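Local coordinates for AlkD2 (Streptococcus mutans, PDB 6M9M), which is of unknown function but binds inosine-5'-monophosphate and belongs to the HEAT-like repeat family of DNA glycosylases, at residues S173-L184 against Y198-A207. Sequence-based numbering, arbitrary orientation.
Sequences SKKFPDLVKIEL and YKLASKFIDA
One water gives a hydrogen to S173 OG at 2.7 Å and its other to A201 O, and accepts the N-H of F204; the S173 hydroxyl is also hydrogen-bonded to R170 O, one turn back in its own helix. A second water bridges the carbonyls S173 O and F204 O, donating to both. K181 NZ reaches D206 O directly at 2.8 Å, nearly in line with the carbonyl bond (171°). With CG anti to the backbone N (chi1 179°) and the rest extended, the K181 chain passes I205 CG2, its CB 3.7 Å away, and brings the amine to the C-terminal tail. All this sits at the C-terminal end of the HEAT-like repeat array, where the tail leaves helix 192-201 through a type I turn, S202 to I205, and lies against helix 177-185. I205 CD1 packs among S173 CB (3.8 Å), P177 CB and V180 CB. Beside it L184 sends CD1 to S202 CB and CD2 to A201 CB, its own CB 3.9 Å from Y198 CE1. K174 CE lies obliquely to the F204 ring, 3.5 Å from CE2, and K203 CG sits over the centre of one face.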
# COMPACT_ATOMS: atom_id res chain seq x y z
N SER A 173 -16.54 -0.21 -8.98
CA SER A 173 -17.64 -0.32 -9.92
C SER A 173 -18.71 -1.30 -9.46
O SER A 173 -19.86 -1.18 -9.89
CB SER A 173 -17.13 -0.79 -11.28
OG SER A 173 -16.83 -2.18 -11.27
N LYS A 174 -18.37 -2.24 -8.58
CA LYS A 174 -19.33 -3.25 -8.15
C LYS A 174 -20.33 -2.68 -7.17
O LYS A 174 -21.46 -3.16 -7.10
CB LYS A 174 -18.59 -4.44 -7.53
CG LYS A 174 -17.75 -5.17 -8.57
CD LYS A 174 -16.68 -6.02 -7.91
CE LYS A 174 -15.77 -6.63 -8.93
NZ LYS A 174 -14.67 -7.43 -8.35
N LYS A 175 -19.95 -1.65 -6.43
CA LYS A 175 -20.86 -1.01 -5.49
C LYS A 175 -21.31 0.37 -5.95
O LYS A 175 -22.39 0.81 -5.52
CB LYS A 175 -20.18 -0.93 -4.12
CG LYS A 175 -21.08 -0.91 -2.93
CD LYS A 175 -20.29 -0.94 -1.66
CE LYS A 175 -19.85 -2.33 -1.26
NZ LYS A 175 -19.49 -2.24 0.19
N PHE A 176 -20.57 1.02 -6.84
CA PHE A 176 -20.91 2.35 -7.34
C PHE A 176 -20.84 2.33 -8.87
O PHE A 176 -20.06 3.07 -9.49
CB PHE A 176 -19.97 3.40 -6.76
CG PHE A 176 -20.01 3.48 -5.26
CD1 PHE A 176 -20.95 4.28 -4.62
CD2 PHE A 176 -19.14 2.74 -4.49
CE1 PHE A 176 -20.98 4.35 -3.24
CE2 PHE A 176 -19.19 2.79 -3.12
CZ PHE A 176 -20.10 3.60 -2.49
N PRO A 177 -21.63 1.47 -9.50
CA PRO A 177 -21.55 1.38 -10.97
C PRO A 177 -21.89 2.69 -11.65
O PRO A 177 -21.27 3.04 -12.65
CB PRO A 177 -22.53 0.25 -11.32
CG PRO A 177 -23.43 0.13 -10.12
CD PRO A 177 -22.58 0.50 -8.94
N ASP A 178 -22.86 3.44 -11.12
CA ASP A 178 -23.23 4.70 -11.74
C ASP A 178 -22.04 5.66 -11.77
O ASP A 178 -21.76 6.28 -12.80
CB ASP A 178 -24.42 5.33 -11.00
CG ASP A 178 -25.68 4.46 -11.03
OD1 ASP A 178 -25.87 3.69 -11.99
OD2 ASP A 178 -26.50 4.54 -10.09
N LEU A 179 -21.31 5.77 -10.67
CA LEU A 179 -20.23 6.75 -10.62
C LEU A 179 -19.04 6.32 -11.48
O LEU A 179 -18.38 7.17 -12.09
CB LEU A 179 -19.78 6.95 -9.18
CG LEU A 179 -20.83 7.51 -8.23
CD1 LEU A 179 -20.25 7.59 -6.83
CD2 LEU A 179 -21.29 8.86 -8.72
N VAL A 180 -18.73 5.03 -11.51
CA VAL A 180 -17.61 4.59 -12.34
C VAL A 180 -17.95 4.77 -13.82
O VAL A 180 -17.11 5.20 -14.62
CB VAL A 180 -17.16 3.16 -11.98
CG1 VAL A 180 -16.08 2.66 -12.93
CG2 VAL A 180 -16.65 3.14 -10.54
N LYS A 181 -19.20 4.48 -14.20
CA LYS A 181 -19.62 4.68 -15.59
C LYS A 181 -19.43 6.14 -16.01
O LYS A 181 -18.89 6.42 -17.08
CB LYS A 181 -21.08 4.25 -15.74
CG LYS A 181 -21.70 4.43 -17.12
CD LYS A 181 -23.10 3.82 -17.18
CE LYS A 181 -23.78 4.02 -18.53
NZ LYS A 181 -25.11 3.36 -18.57
N ILE A 182 -19.84 7.08 -15.16
CA ILE A 182 -19.67 8.49 -15.47
C ILE A 182 -18.19 8.83 -15.66
O ILE A 182 -17.83 9.57 -16.58
CB ILE A 182 -20.33 9.36 -14.38
CG1 ILE A 182 -21.85 9.26 -14.48
CG2 ILE A 182 -19.86 10.81 -14.49
CD1 ILE A 182 -22.56 9.81 -13.28
N GLU A 183 -17.33 8.34 -14.77
CA GLU A 183 -15.91 8.61 -14.91
C GLU A 183 -15.37 8.06 -16.22
O GLU A 183 -14.68 8.77 -16.97
CB GLU A 183 -15.15 8.02 -13.72
CG GLU A 183 -13.64 8.06 -13.85
CD GLU A 183 -13.07 9.46 -13.89
OE1 GLU A 183 -13.64 10.37 -13.24
OE2 GLU A 183 -12.05 9.65 -14.57
N LEU A 184 -15.67 6.79 -16.52
CA LEU A 184 -15.09 6.14 -17.70
C LEU A 184 -15.58 6.78 -18.99
O LEU A 184 -14.83 6.85 -19.96
CB LEU A 184 -15.41 4.64 -17.69
CG LEU A 184 -14.89 3.83 -16.50
CD1 LEU A 184 -15.22 2.35 -16.64
CD2 LEU A 184 -13.39 4.02 -16.34
N TYR A 198 -8.71 0.81 -18.80
CA TYR A 198 -10.13 0.80 -19.12
C TYR A 198 -10.69 -0.61 -19.15
O TYR A 198 -11.78 -0.86 -18.63
CB TYR A 198 -10.36 1.51 -20.45
CG TYR A 198 -11.82 1.59 -20.84
CD1 TYR A 198 -12.59 2.66 -20.43
CD2 TYR A 198 -12.41 0.60 -21.61
CE1 TYR A 198 -13.93 2.75 -20.77
CE2 TYR A 198 -13.76 0.69 -21.97
CZ TYR A 198 -14.51 1.76 -21.54
OH TYR A 198 -15.85 1.87 -21.89
N LYS A 199 -9.96 -1.55 -19.76
CA LYS A 199 -10.47 -2.92 -19.83
C LYS A 199 -10.67 -3.50 -18.43
O LYS A 199 -11.69 -4.14 -18.16
CB LYS A 199 -9.55 -3.81 -20.64
CG LYS A 199 -9.61 -3.58 -22.13
CD LYS A 199 -8.66 -4.53 -22.85
CE LYS A 199 -8.77 -4.42 -24.36
NZ LYS A 199 -8.27 -3.11 -24.84
N LEU A 200 -9.71 -3.28 -17.53
CA LEU A 200 -9.85 -3.81 -16.18
C LEU A 200 -11.03 -3.16 -15.46
O LEU A 200 -11.78 -3.83 -14.75
CB LEU A 200 -8.57 -3.55 -15.39
CG LEU A 200 -7.37 -4.39 -15.78
CD1 LEU A 200 -6.09 -3.85 -15.16
CD2 LEU A 200 -7.54 -5.85 -15.38
N ALA A 201 -11.20 -1.84 -15.64
CA ALA A 201 -12.17 -1.08 -14.86
C ALA A 201 -13.60 -1.24 -15.32
O ALA A 201 -14.52 -0.94 -14.55
CB ALA A 201 -11.79 0.40 -14.91
N SER A 202 -13.83 -1.72 -16.55
CA SER A 202 -15.13 -1.60 -17.19
C SER A 202 -15.92 -2.91 -17.29
O SER A 202 -17.03 -2.90 -17.83
CB SER A 202 -14.97 -1.01 -18.60
OG SER A 202 -14.21 -1.89 -19.42
N LYS A 203 -15.41 -4.01 -16.74
CA LYS A 203 -16.06 -5.30 -16.92
C LYS A 203 -17.51 -5.30 -16.45
O LYS A 203 -18.37 -5.96 -17.06
CB LYS A 203 -15.26 -6.38 -16.18
CG LYS A 203 -15.92 -7.76 -16.15
CD LYS A 203 -16.11 -8.33 -17.53
CE LYS A 203 -16.39 -9.83 -17.49
NZ LYS A 203 -17.56 -10.22 -16.65
N PHE A 204 -17.81 -4.61 -15.36
CA PHE A 204 -19.13 -4.66 -14.74
C PHE A 204 -19.94 -3.39 -14.99
O PHE A 204 -20.91 -3.13 -14.26
CB PHE A 204 -19.01 -4.99 -13.26
CG PHE A 204 -18.29 -6.28 -13.01
CD1 PHE A 204 -18.90 -7.49 -13.32
CD2 PHE A 204 -17.01 -6.29 -12.50
CE1 PHE A 204 -18.23 -8.69 -13.13
CE2 PHE A 204 -16.35 -7.48 -12.30
CZ PHE A 204 -16.96 -8.68 -12.61
N ILE A 205 -19.60 -2.64 -16.03
CA ILE A 205 -20.27 -1.40 -16.38
C ILE A 205 -21.03 -1.60 -17.68
O ILE A 205 -20.47 -2.13 -18.65
CB ILE A 205 -19.27 -0.24 -16.50
CG1 ILE A 205 -18.58 0.04 -15.16
CG2 ILE A 205 -19.96 1.01 -17.02
CD1 ILE A 205 -19.53 0.35 -14.03
N ASP A 206 -22.29 -1.20 -17.69
CA ASP A 206 -23.11 -1.16 -18.91
C ASP A 206 -22.85 0.19 -19.56
O ASP A 206 -23.60 1.16 -19.38
CB ASP A 206 -24.57 -1.36 -18.54
CG ASP A 206 -25.47 -1.45 -19.75
OD1 ASP A 206 -25.12 -2.16 -20.71
OD2 ASP A 206 -26.56 -0.84 -19.71
N ALA A 207 -21.76 0.27 -20.31
CA ALA A 207 -21.29 1.54 -20.86
C ALA A 207 -22.31 2.17 -21.80
O ALA A 207 -22.24 3.36 -22.10
CB ALA A 207 -19.96 1.34 -21.58
OXT ALA A 207 -23.22 1.50 -22.29
O HOH W 1 -16.20 -2.89 -13.82
O HOH W 2 -21.56 -2.75 -11.64